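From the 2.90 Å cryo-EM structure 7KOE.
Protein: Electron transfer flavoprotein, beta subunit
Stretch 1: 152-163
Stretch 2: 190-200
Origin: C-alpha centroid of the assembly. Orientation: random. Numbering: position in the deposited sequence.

Stretch 1, residues 152-163: GYALGAYVVRIE
Stretch 2 (190-200) PAVLTITDELN

The apolar centre of this contact gathers around Val-159, Leu-193, Ile-195 and Leu-199, with Ile-162 closing it. Val-159 (chi1 t) lies with its CG2 3.7 Å from Leu-193 CD2, its CB 4.0 Å from Ile-195 CD1 and its CG1 3.9 Å from Leu-199 CD1. Ile-162 (m, m) points toward stretch 2, bringing its CD1 to 3.9 Å from Leu-193 CD1 and its CG1 to 3.8 Å from Leu-199 CD1. The leucines reach this cluster in different ways: Leu-193 is m, t, while Leu-199 is t with chi2 at 88°, and in both the end of the side chain comes nearer than the CA-to-CB direction suggests. Ile-195 is m, m. Val-159 and Ile-162 of stretch 1 thus meet Leu-193, Ile-195 and Leu-199 of stretch 2 in close apolar contact, and apolar surface is removed from water where they touch.

Gly-156 makes room beside this cluster. An ideal CB there would sit 3.3 Å from Leu-193 CD2, a tight fit, and would point to the same sheet face as Ala-154, Ala-191, Leu-193, Val-159 and Ile-195. Ala-154 and Ala-191 pair small against small on that face, CB to CB 4.1 Å. The other face carries Leu-155 (t, p) and Val-192 (t), whose CD1 and CG1, respectively, stand 4.4 Å apart.

The frame beneath is parallel. Strand 191-195 runs beside the strand around 154-157, their axes 11° apart in direction and 4.7 Å at closest approach. Ala-154 is in register with Ala-191, Leu-155 with Val-192 and Gly-156 with Leu-193. The register then shifts by one in a beta bulge, so that Val-159 pairs with Ile-195, CA to CA 4.9 Å. Tyr-158, with phi/psi of 57/51, turns the corner; beyond it the strand around 159-162 runs at 111° to strand 191-195. After the turn Val-159 still pairs with Ile-195, and Ile-162 comes into contact with Leu-193 and Leu-199.

Backbone hydrogen bonds fix the ladder. Val-192 N donates to Ala-154 O at 2.8 Å, nearly straight, and Gly-156 N to Val-192 O at 3.2 Å, more bent. After the bulge, Val-159 N donates to Thr-194 O at 3.0 Å. At the start, Ala-154 N reaches Pro-190 O in a weak bond of 3.5 Å.

Pro-190, preceded by a cis peptide bond, also supplies an aromatic contact: its CB lies 3.5 Å from the centroid of the Tyr-153 ring, over one face, where slightly polarised C-H bonds meet the pi cloud. Tyr-153 is m with chi2 at -6°, and Val-192 CG2 sits at the ring edge, 3.7 Å from Tyr-153 CD2.

The polar edge lies at Thr-196 (chi1 p). Its OG1 donates to Val-159 O at 2.8 Å, and its N adds a weak bond to that oxygen at 3.4 Å, so one carbonyl anchors the residue twice. Beyond it, Leu-199 CA makes a CA-H...O contact with Val-160 O at 3.3 Å.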

# COMPACT_ATOMS: atom_id res chain seq x y z
N GLY A 152 -15.92 23.82 -49.89
CA GLY A 152 -16.46 25.03 -50.47
C GLY A 152 -17.96 24.94 -50.63
O GLY A 152 -18.49 25.34 -51.68
N TYR A 153 -18.65 24.42 -49.63
CA TYR A 153 -20.09 24.22 -49.69
C TYR A 153 -20.80 25.30 -48.89
O TYR A 153 -20.20 26.01 -48.08
CB TYR A 153 -20.47 22.84 -49.14
CG TYR A 153 -20.15 21.66 -50.04
CD1 TYR A 153 -19.64 21.84 -51.32
CD2 TYR A 153 -20.35 20.36 -49.60
CE1 TYR A 153 -19.34 20.77 -52.13
CE2 TYR A 153 -20.06 19.28 -50.40
CZ TYR A 153 -19.55 19.49 -51.66
OH TYR A 153 -19.26 18.41 -52.46
N ALA A 154 -22.10 25.41 -49.12
CA ALA A 154 -22.92 26.36 -48.38
C ALA A 154 -23.14 25.85 -46.96
O ALA A 154 -23.66 24.75 -46.76
CB ALA A 154 -24.26 26.55 -49.08
N LEU A 155 -22.74 26.64 -45.97
CA LEU A 155 -22.90 26.26 -44.58
C LEU A 155 -24.24 26.76 -44.07
O LEU A 155 -24.42 27.97 -43.86
CB LEU A 155 -21.77 26.82 -43.72
CG LEU A 155 -21.93 26.48 -42.24
CD1 LEU A 155 -21.75 25.00 -42.01
CD2 LEU A 155 -20.96 27.27 -41.42
N GLY A 156 -25.18 25.85 -43.87
CA GLY A 156 -26.36 26.20 -43.10
C GLY A 156 -26.26 25.61 -41.72
O GLY A 156 -26.54 24.43 -41.53
N ALA A 157 -25.88 26.42 -40.74
CA ALA A 157 -25.66 25.93 -39.39
C ALA A 157 -26.86 26.25 -38.52
O ALA A 157 -27.66 27.13 -38.83
CB ALA A 157 -24.39 26.52 -38.80
N TYR A 158 -26.98 25.49 -37.42
CA TYR A 158 -28.04 25.63 -36.41
C TYR A 158 -29.44 25.49 -37.02
O TYR A 158 -30.32 26.32 -36.81
CB TYR A 158 -27.92 26.94 -35.64
CG TYR A 158 -26.51 27.25 -35.21
CD1 TYR A 158 -25.96 26.62 -34.11
CD2 TYR A 158 -25.73 28.16 -35.91
CE1 TYR A 158 -24.67 26.89 -33.72
CE2 TYR A 158 -24.44 28.42 -35.53
CZ TYR A 158 -23.91 27.79 -34.43
OH TYR A 158 -22.63 28.06 -34.03
N VAL A 159 -29.64 24.41 -37.77
CA VAL A 159 -30.89 24.19 -38.48
C VAL A 159 -31.97 23.76 -37.49
O VAL A 159 -31.78 22.82 -36.72
CB VAL A 159 -30.70 23.14 -39.58
CG1 VAL A 159 -31.95 22.99 -40.39
CG2 VAL A 159 -29.55 23.52 -40.44
N VAL A 160 -33.10 24.46 -37.52
CA VAL A 160 -34.24 24.11 -36.70
C VAL A 160 -35.39 23.53 -37.53
O VAL A 160 -36.11 22.65 -37.05
CB VAL A 160 -34.72 25.33 -35.88
CG1 VAL A 160 -35.73 24.94 -34.82
CG2 VAL A 160 -33.54 25.98 -35.22
N ARG A 161 -35.56 23.97 -38.77
CA ARG A 161 -36.60 23.42 -39.63
C ARG A 161 -36.04 23.18 -41.02
O ARG A 161 -35.03 23.76 -41.41
CB ARG A 161 -37.82 24.34 -39.70
CG ARG A 161 -38.91 23.99 -38.72
CD ARG A 161 -40.16 24.80 -38.99
NE ARG A 161 -39.94 26.23 -38.81
CZ ARG A 161 -40.05 26.86 -37.65
NH1 ARG A 161 -40.39 26.19 -36.56
NH2 ARG A 161 -39.82 28.16 -37.58
N ILE A 162 -36.71 22.31 -41.75
CA ILE A 162 -36.41 22.03 -43.15
C ILE A 162 -37.72 22.21 -43.90
O ILE A 162 -38.71 21.51 -43.62
CB ILE A 162 -35.85 20.62 -43.36
CG1 ILE A 162 -34.51 20.44 -42.64
CG2 ILE A 162 -35.71 20.33 -44.83
CD1 ILE A 162 -33.34 21.12 -43.31
N GLU A 163 -37.76 23.20 -44.79
CA GLU A 163 -39.00 23.52 -45.55
C GLU A 163 -38.99 22.78 -46.89
O GLU A 163 -39.37 21.60 -46.92
CB GLU A 163 -39.13 25.03 -45.75
CG GLU A 163 -38.55 25.84 -44.61
CD GLU A 163 -39.30 25.67 -43.30
OE1 GLU A 163 -39.52 24.51 -42.89
OE2 GLU A 163 -39.66 26.70 -42.69
N PRO A 190 -24.52 21.63 -53.48
CA PRO A 190 -24.13 20.90 -52.27
C PRO A 190 -23.89 21.77 -51.04
O PRO A 190 -23.15 22.74 -51.12
CB PRO A 190 -22.83 20.21 -52.68
CG PRO A 190 -22.73 20.37 -54.16
CD PRO A 190 -23.42 21.64 -54.46
N ALA A 191 -24.53 21.41 -49.94
CA ALA A 191 -24.48 22.18 -48.71
C ALA A 191 -24.01 21.30 -47.56
O ALA A 191 -24.04 20.07 -47.65
CB ALA A 191 -25.84 22.78 -48.37
N VAL A 192 -23.59 21.95 -46.49
CA VAL A 192 -23.19 21.26 -45.27
C VAL A 192 -24.11 21.77 -44.17
O VAL A 192 -23.95 22.89 -43.68
CB VAL A 192 -21.72 21.49 -44.92
CG1 VAL A 192 -21.38 20.89 -43.57
CG2 VAL A 192 -20.84 20.90 -45.99
N LEU A 193 -25.09 20.96 -43.79
CA LEU A 193 -25.98 21.35 -42.72
C LEU A 193 -25.34 21.08 -41.37
O LEU A 193 -24.30 20.43 -41.26
CB LEU A 193 -27.31 20.62 -42.84
CG LEU A 193 -28.22 21.10 -43.97
CD1 LEU A 193 -29.55 20.38 -43.93
CD2 LEU A 193 -28.43 22.56 -43.83
N THR A 194 -25.98 21.59 -40.33
CA THR A 194 -25.49 21.44 -38.96
C THR A 194 -26.72 21.49 -38.07
O THR A 194 -27.31 22.56 -37.87
CB THR A 194 -24.47 22.52 -38.62
OG1 THR A 194 -23.28 22.30 -39.38
CG2 THR A 194 -24.12 22.52 -37.17
N ILE A 195 -27.13 20.34 -37.56
CA ILE A 195 -28.48 20.12 -37.05
C ILE A 195 -28.48 20.27 -35.53
O ILE A 195 -27.57 19.80 -34.85
CB ILE A 195 -28.98 18.72 -37.46
CG1 ILE A 195 -28.67 18.46 -38.94
CG2 ILE A 195 -30.45 18.59 -37.22
CD1 ILE A 195 -29.41 19.35 -39.89
N THR A 196 -29.52 20.92 -35.01
CA THR A 196 -29.72 21.06 -33.58
C THR A 196 -30.61 19.94 -33.05
O THR A 196 -31.00 19.02 -33.78
CB THR A 196 -30.34 22.41 -33.25
OG1 THR A 196 -31.59 22.54 -33.94
CG2 THR A 196 -29.42 23.53 -33.67
N ASP A 197 -30.94 20.02 -31.76
CA ASP A 197 -31.88 19.07 -31.16
C ASP A 197 -33.31 19.33 -31.58
O ASP A 197 -34.13 18.41 -31.58
CB ASP A 197 -31.81 19.13 -29.64
CG ASP A 197 -30.42 18.90 -29.10
OD1 ASP A 197 -29.78 19.88 -28.66
OD2 ASP A 197 -29.97 17.73 -29.10
N GLU A 198 -33.64 20.57 -31.94
CA GLU A 198 -35.02 20.97 -32.14
C GLU A 198 -35.54 20.68 -33.54
O GLU A 198 -36.67 21.07 -33.85
CB GLU A 198 -35.20 22.46 -31.83
CG GLU A 198 -34.98 22.84 -30.38
CD GLU A 198 -33.54 23.22 -30.09
OE1 GLU A 198 -32.74 23.31 -31.04
OE2 GLU A 198 -33.21 23.43 -28.90
N LEU A 199 -34.75 20.01 -34.39
CA LEU A 199 -35.22 19.74 -35.75
C LEU A 199 -36.32 18.70 -35.75
O LEU A 199 -37.41 18.93 -36.29
CB LEU A 199 -34.06 19.29 -36.63
CG LEU A 199 -34.52 19.07 -38.07
CD1 LEU A 199 -34.42 20.35 -38.85
CD2 LEU A 199 -33.75 17.99 -38.76
N ASN A 200 -36.06 17.54 -35.15
CA ASN A 200 -37.04 16.47 -35.09
C ASN A 200 -36.80 15.68 -33.82
O ASN A 200 -35.96 16.04 -32.99
CB ASN A 200 -36.96 15.62 -36.37
CG ASN A 200 -35.54 15.26 -36.76
OD1 ASN A 200 -34.63 15.29 -35.95
ND2 ASN A 200 -35.35 14.98 -38.04